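OmpA family protein (Klebsiella pneumoniae subsp. pneumoniae, PDB 7RJJ) probably binds peptidoglycan through its OmpA-like domain, the part crystallised here, which holds D-alanine in its pocket. Local coordinates at residues Val54-Glu57 against Lys58-Gln61; Gln89-Gly92 against Glu93-Pro96. All blocks are in the same frame, centred on the assembly; numbering follows the deposited sequence.

Contact 1. Residues Val54-Glu57 against Lys58-Gln61. With DAL (D-alanine), chain C.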
ATOM      1  N   VAL A  54       1.869  -6.313 -16.235  1.00 25.96           N
ATOM      2  CA  VAL A  54       1.020  -6.063 -17.444  1.00 28.18           C
ATOM      3  C   VAL A  54       1.008  -4.555 -17.718  1.00 28.16           C
ATOM      4  O   VAL A  54       1.084  -3.776 -16.753  1.00 27.42           O
ATOM      5  CB  VAL A  54      -0.405  -6.633 -17.289  1.00 29.56           C
ATOM      6  CG1 VAL A  54      -1.335  -6.198 -18.417  1.00 31.44           C
ATOM      7  CG2 VAL A  54      -0.394  -8.150 -17.175  1.00 30.90           C
ATOM      8  N   GLY A  55       1.004  -4.159 -18.990  1.00 30.27           N
ATOM      9  CA  GLY A  55       0.970  -2.726 -19.334  1.00 32.15           C
ATOM     10  C   GLY A  55       2.360  -2.136 -19.501  1.00 33.81           C
ATOM     11  O   GLY A  55       3.325  -2.920 -19.665  1.00 34.11           O
ATOM     12  N   GLU A  56       2.460  -0.802 -19.402  1.00 35.63           N
ATOM     13  CA  GLU A  56       3.731  -0.060 -19.645  1.00 38.02           C
ATOM     14  C   GLU A  56       4.331   0.401 -18.308  1.00 36.93           C
ATOM     15  O   GLU A  56       3.570   0.894 -17.440  1.00 33.00           O
ATOM     16  CB  GLU A  56       3.437   1.059 -20.654  1.00 42.14           C
ATOM     17  CG  GLU A  56       4.664   1.789 -21.184  1.00 46.45           C
ATOM     18  CD  GLU A  56       5.168   2.966 -20.365  1.00 48.00           C
ATOM     19  OE1 GLU A  56       4.318   3.729 -19.848  1.00 49.88           O
ATOM     20  OE2 GLU A  56       6.405   3.132 -20.263  1.00 48.46           O
ATOM     21  N   GLU A  57       5.657   0.238 -18.181  1.00 37.70           N
ATOM     22  CA  GLU A  57       6.469   0.566 -16.974  1.00 37.42           C
ATOM     23  C   GLU A  57       6.112   1.954 -16.418  1.00 36.27           C
ATOM     24  O   GLU A  57       5.835   2.051 -15.206  1.00 32.72           O
ATOM     25  CB  GLU A  57       7.958   0.489 -17.329  1.00 40.93           C
ATOM     26  CG  GLU A  57       8.879   0.859 -16.182  1.00 43.07           C
ATOM     27  CD  GLU A  57      10.361   0.720 -16.481  1.00 48.15           C
ATOM     28  OE1 GLU A  57      10.704   0.306 -17.609  1.00 54.08           O
ATOM     29  OE2 GLU A  57      11.174   1.021 -15.584  1.00 50.87           O
ATOM     30  N   LYS A  58       6.162   2.990 -17.256  1.00 36.97           N
ATOM     31  CA  LYS A  58       5.844   4.367 -16.790  1.00 37.69           C
ATOM     32  C   LYS A  58       4.388   4.405 -16.309  1.00 33.59           C
ATOM     33  O   LYS A  58       4.125   5.026 -15.261  1.00 32.45           O
ATOM     34  CB  LYS A  58       6.102   5.377 -17.916  1.00 43.15           C
ATOM     35  CG  LYS A  58       6.045   6.844 -17.516  1.00 47.12           C
ATOM     36  CD  LYS A  58       7.100   7.238 -16.496  1.00 48.63           C
ATOM     37  CE  LYS A  58       7.121   8.723 -16.196  1.00 51.51           C
ATOM     38  NZ  LYS A  58       7.471   9.519 -17.395  1.00 56.29           N
ATOM     39  N   ALA A  59       3.478   3.767 -17.047  1.00 32.07           N
ATOM     40  CA  ALA A  59       2.051   3.752 -16.643  1.00 30.54           C
ATOM     41  C   ALA A  59       1.921   3.052 -15.281  1.00 26.36           C
ATOM     42  O   ALA A  59       1.212   3.581 -14.391  1.00 25.92           O
ATOM     43  CB  ALA A  59       1.216   3.078 -17.705  1.00 31.38           C
ATOM     44  N   ASN A  60       2.640   1.940 -15.109  1.00 23.43           N
ATOM     45  CA  ASN A  60       2.594   1.172 -13.839  1.00 20.89           C
ATOM     46  C   ASN A  60       3.184   2.024 -12.709  1.00 20.01           C
ATOM     47  O   ASN A  60       2.699   1.906 -11.593  1.00 18.29           O
ATOM     48  CB  ASN A  60       3.273  -0.191 -13.992  1.00 19.89           C
ATOM     49  CG  ASN A  60       2.422  -1.167 -14.782  1.00 20.10           C
ATOM     50  OD1 ASN A  60       1.191  -1.139 -14.697  1.00 19.82           O
ATOM     51  ND2 ASN A  60       3.064  -2.048 -15.528  1.00 20.31           N
ATOM     52  N   GLN A  61       4.173   2.875 -12.997  1.00 21.55           N
ATOM     53  CA  GLN A  61       4.722   3.719 -11.903  1.00 21.31           C
ATOM     54  C   GLN A  61       3.600   4.613 -11.357  1.00 20.53           C
ATOM     55  O   GLN A  61       3.387   4.623 -10.117  1.00 19.48           O
ATOM     56  CB  GLN A  61       5.913   4.542 -12.391  1.00 24.73           C
ATOM     57  CG  GLN A  61       6.455   5.487 -11.337  1.00 26.20           C
ATOM     58  CD  GLN A  61       6.903   4.763 -10.092  1.00 25.47           C
ATOM     59  OE1 GLN A  61       7.336   3.612 -10.142  1.00 26.38           O
ATOM     60  NE2 GLN A  61       6.836   5.454  -8.963  1.00 25.97           N
TER
HETATM   61  N   DAL C 601      -0.081  -3.712 -14.542  1.00 24.99           N
HETATM   62  CA  DAL C 601      -1.563  -3.795 -14.373  1.00 25.85           C
HETATM   63  CB  DAL C 601      -2.237  -2.769 -15.247  1.00 29.05           C
HETATM   64  C   DAL C 601      -1.932  -3.614 -12.895  1.00 25.73           C
HETATM   65  O   DAL C 601      -3.086  -3.351 -12.561  1.00 23.42           O
HETATM   66  OXT DAL C 601      -1.099  -3.748 -11.994  1.00 22.22           O

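Contact 2. Residues Gln89-Gly92 against Glu93-Pro96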
ATOM      1  N   GLN A  89       4.851   6.127  -1.773  1.00 10.80           N
ATOM      2  CA  GLN A  89       5.939   5.640  -2.647  1.00 11.28           C
ATOM      3  C   GLN A  89       5.358   4.722  -3.715  1.00 11.57           C
ATOM      4  O   GLN A  89       4.331   4.096  -3.441  1.00 11.02           O
ATOM      5  CB  GLN A  89       6.907   4.844  -1.770  1.00 10.96           C
ATOM      6  CG  GLN A  89       8.097   4.244  -2.494  1.00 11.83           C
ATOM      7  CD  GLN A  89       8.969   3.450  -1.548  1.00 12.05           C
ATOM      8  OE1 GLN A  89       8.553   3.058  -0.462  1.00 11.53           O
ATOM      9  NE2 GLN A  89      10.184   3.163  -1.975  1.00 13.17           N
ATOM     10  N   GLY A  90       5.966   4.705  -4.896  1.00 12.78           N
ATOM     11  CA  GLY A  90       5.521   3.776  -5.947  1.00 13.60           C
ATOM     12  C   GLY A  90       6.701   2.977  -6.452  1.00 14.50           C
ATOM     13  O   GLY A  90       7.748   3.579  -6.666  1.00 15.18           O
ATOM     14  N   TYR A  91       6.553   1.661  -6.534  1.00 14.79           N
ATOM     15  CA  TYR A  91       7.602   0.775  -7.098  1.00 16.27           C
ATOM     16  C   TYR A  91       7.211   0.312  -8.501  1.00 17.69           C
ATOM     17  O   TYR A  91       7.999  -0.420  -9.129  1.00 19.18           O
ATOM     18  CB  TYR A  91       7.809  -0.467  -6.237  1.00 16.15           C
ATOM     19  CG  TYR A  91       8.656  -0.243  -5.018  1.00 16.03           C
ATOM     20  CD1 TYR A  91      10.034  -0.342  -5.087  1.00 17.42           C
ATOM     21  CD2 TYR A  91       8.086   0.067  -3.799  1.00 15.20           C
ATOM     22  CE1 TYR A  91      10.823  -0.141  -3.968  1.00 17.50           C
ATOM     23  CE2 TYR A  91       8.864   0.270  -2.675  1.00 15.31           C
ATOM     24  CZ  TYR A  91      10.235   0.147  -2.756  1.00 16.32           C
ATOM     25  OH  TYR A  91      11.003   0.344  -1.644  1.00 17.06           O
ATOM     26  N   GLY A  92       6.013   0.669  -8.969  1.00 17.90           N
ATOM     27  CA  GLY A  92       5.605   0.185 -10.304  1.00 19.62           C
ATOM     28  C   GLY A  92       5.599  -1.333 -10.331  1.00 20.23           C
ATOM     29  O   GLY A  92       5.142  -1.938  -9.336  1.00 18.52           O
ATOM     30  N   GLU A  93       6.133  -1.928 -11.404  1.00 22.57           N
ATOM     31  CA  GLU A  93       6.171  -3.408 -11.560  1.00 24.09           C
ATOM     32  C   GLU A  93       7.524  -3.965 -11.096  1.00 24.25           C
ATOM     33  O   GLU A  93       7.741  -5.186 -11.239  1.00 25.07           O
ATOM     34  CB  GLU A  93       6.002  -3.755 -13.042  1.00 26.80           C
ATOM     35  CG  GLU A  93       7.164  -3.254 -13.892  1.00 28.80           C
ATOM     36  CD  GLU A  93       6.943  -3.230 -15.393  1.00 32.02           C
ATOM     37  OE1 GLU A  93       5.782  -3.072 -15.834  1.00 33.16           O
ATOM     38  OE2 GLU A  93       7.939  -3.386 -16.120  1.00 34.48           O
ATOM     39  N   SER A  94       8.378  -3.115 -10.536  1.00 23.65           N
ATOM     40  CA  SER A  94       9.773  -3.518 -10.222  1.00 24.74           C
ATOM     41  C   SER A  94       9.908  -4.586  -9.125  1.00 24.67           C
ATOM     42  O   SER A  94      10.925  -5.302  -9.203  1.00 26.13           O
ATOM     43  CB  SER A  94      10.594  -2.302  -9.874  1.00 24.46           C
ATOM     44  OG  SER A  94      10.110  -1.688  -8.692  1.00 22.26           O
ATOM     45  N   ARG A  95       8.969  -4.729  -8.170  1.00 21.11           N
ATOM     46  CA  ARG A  95       9.226  -5.716  -7.066  1.00 21.52           C
ATOM     47  C   ARG A  95       8.073  -6.673  -6.800  1.00 20.57           C
ATOM     48  O   ARG A  95       7.464  -6.652  -5.730  1.00 19.19           O
ATOM     49  CB  ARG A  95       9.567  -5.002  -5.764  1.00 21.99           C
ATOM     50  CG  ARG A  95      10.876  -4.251  -5.865  1.00 24.49           C
ATOM     51  CD  ARG A  95      11.377  -3.872  -4.512  1.00 24.99           C
ATOM     52  NE  ARG A  95      12.579  -3.106  -4.711  1.00 27.64           N
ATOM     53  CZ  ARG A  95      13.265  -2.544  -3.743  1.00 28.21           C
ATOM     54  NH1 ARG A  95      12.857  -2.660  -2.487  1.00 28.69           N
ATOM     55  NH2 ARG A  95      14.350  -1.853  -4.041  1.00 29.92           N
ATOM     56  N   PRO A  96       7.826  -7.626  -7.719  1.00 21.17           N
ATOM     57  CA  PRO A  96       6.773  -8.617  -7.522  1.00 20.63           C
ATOM     58  C   PRO A  96       7.023  -9.529  -6.303  1.00 21.20           C
ATOM     59  O   PRO A  96       8.188  -9.732  -5.929  1.00 21.44           O
ATOM     60  CB  PRO A  96       6.816  -9.428  -8.830  1.00 21.93           C
ATOM     61  CG  PRO A  96       8.230  -9.232  -9.355  1.00 23.20           C
ATOM     62  CD  PRO A  96       8.576  -7.813  -8.972  1.00 22.67           C
TER
HETATM   63  O   HOH W   1       6.595  -3.690  -7.799  1.00 22.18           O

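Contact 1. Residues Val54-Glu57 against Lys58-Gln61
Glu-56 folds its carboxylate back over the first turn of helix 57-77 and caps it. Its OE1 accepts from Ala-59 N at 2.9 Å and its OE2 from Lys-58 N at 3.0 Å, so each oxygen takes one of the backbone N-H groups at the start of the helix. CG stands anti to the backbone N and the chain then bends at chi2 (-87°), which swings the carboxylate over these donors instead of out along the chain. Both N-H groups reach it from above its plane, by 52° for OE1 and 59° for OE2. This is the N-cap arrangement, with both carboxylate oxygens engaged. The side chains of Glu-56 and Lys-58 run alongside each other, and OE1 lies 3.1 Å from Lys-58 CB.

Backbone i to i+4 bonds continue the turn: Asn-60 N donates to O of the N-cap residue Glu-56, and Gln-61 N to Glu-57 O.

The third group of bonds belongs to the amide of Asn-60. Its ND2 donates to Val-54 O at 2.9 Å, with the oxygen lying in the amide plane, although the donor stands above the plane of the Val-54 carbonyl. The same ND2 also donates to Glu-93 OE1. Asn-60 OD1 accepts from the D-alanine nitrogen at 2.9 Å. Val-54 O lies 2.5 Å from that nitrogen, too short to take at face value as a length.

Asp-52, Arg-67 and Gly-18 add further bonds to the ligand. With ND2 engaged by Val-54 and Glu-93, the amide is fixed in rotation and OD1 is presented as a first-shell acceptor for the amino group of D-alanine; Glu-93 acts from the second shell, while Val-54 O faces both amide and ligand.

Contact 2. Residues Gln89-Gly92 against Glu93-Pro96
Tyr-91 and Arg-95 meet with the ring and guanidinium planes 37° apart. Tyr-91 CE1 sits over the centre of one guanidinium face, 3.4 Å from Arg-95 CZ, while Arg-95 CD packs against CD1 and CE1 of the ring. Arg-95 has CG anti to the carbonyl carbon (chi1 -66°) and its chain extended to NE, which carries CD and the guanidinium to CD1 and CE1 of the ring. The ring also meets His-50, with the two ring planes almost parallel.

At the edge of the same ring, near its plane, lies Ser-94 OG, which donates to Tyr-91 O in the carbonyl plane, on a lone pair; at 2.5 Å this bond is short, and nothing further rests on its length. Ser-94 N donates to the same oxygen at 3.1 Å, closing a type II' beta turn from Tyr-91 to Ser-94 at the end of strand 86-90. Gly-92 holds the positive phi (59°) of this turn. Two donors from one residue thus grip Tyr-91 O. A water bridges the turn to the following residue, donating to Gly-92 O at 2.7 Å and accepting from Arg-95 N at 2.6 Å. Glu-93 extends its side chain the other way, to the start of helix 57-77.

Both contacts lie toward the surface, each with one buried residue among those that touch: Asn-60 in contact 1 and Gly-92 in contact 2. Contact 1, whose centre is about 17 Å from that of the chain, starts helix 57-77; contact 2, at about 11 Å, ends strand 86-90, the next regular element. The first relies on carboxylate and amide bonds to backbone and ligand, the second on a turn and a guanidinium set obliquely at one corner of a ring. Their centres are about 10 Å apart and they touch directly: the Glu-93 carboxylate reaches contact 1, and Gln-61 NE2 lies 3.1 Å from Gly-90 O, a probable hydrogen bond.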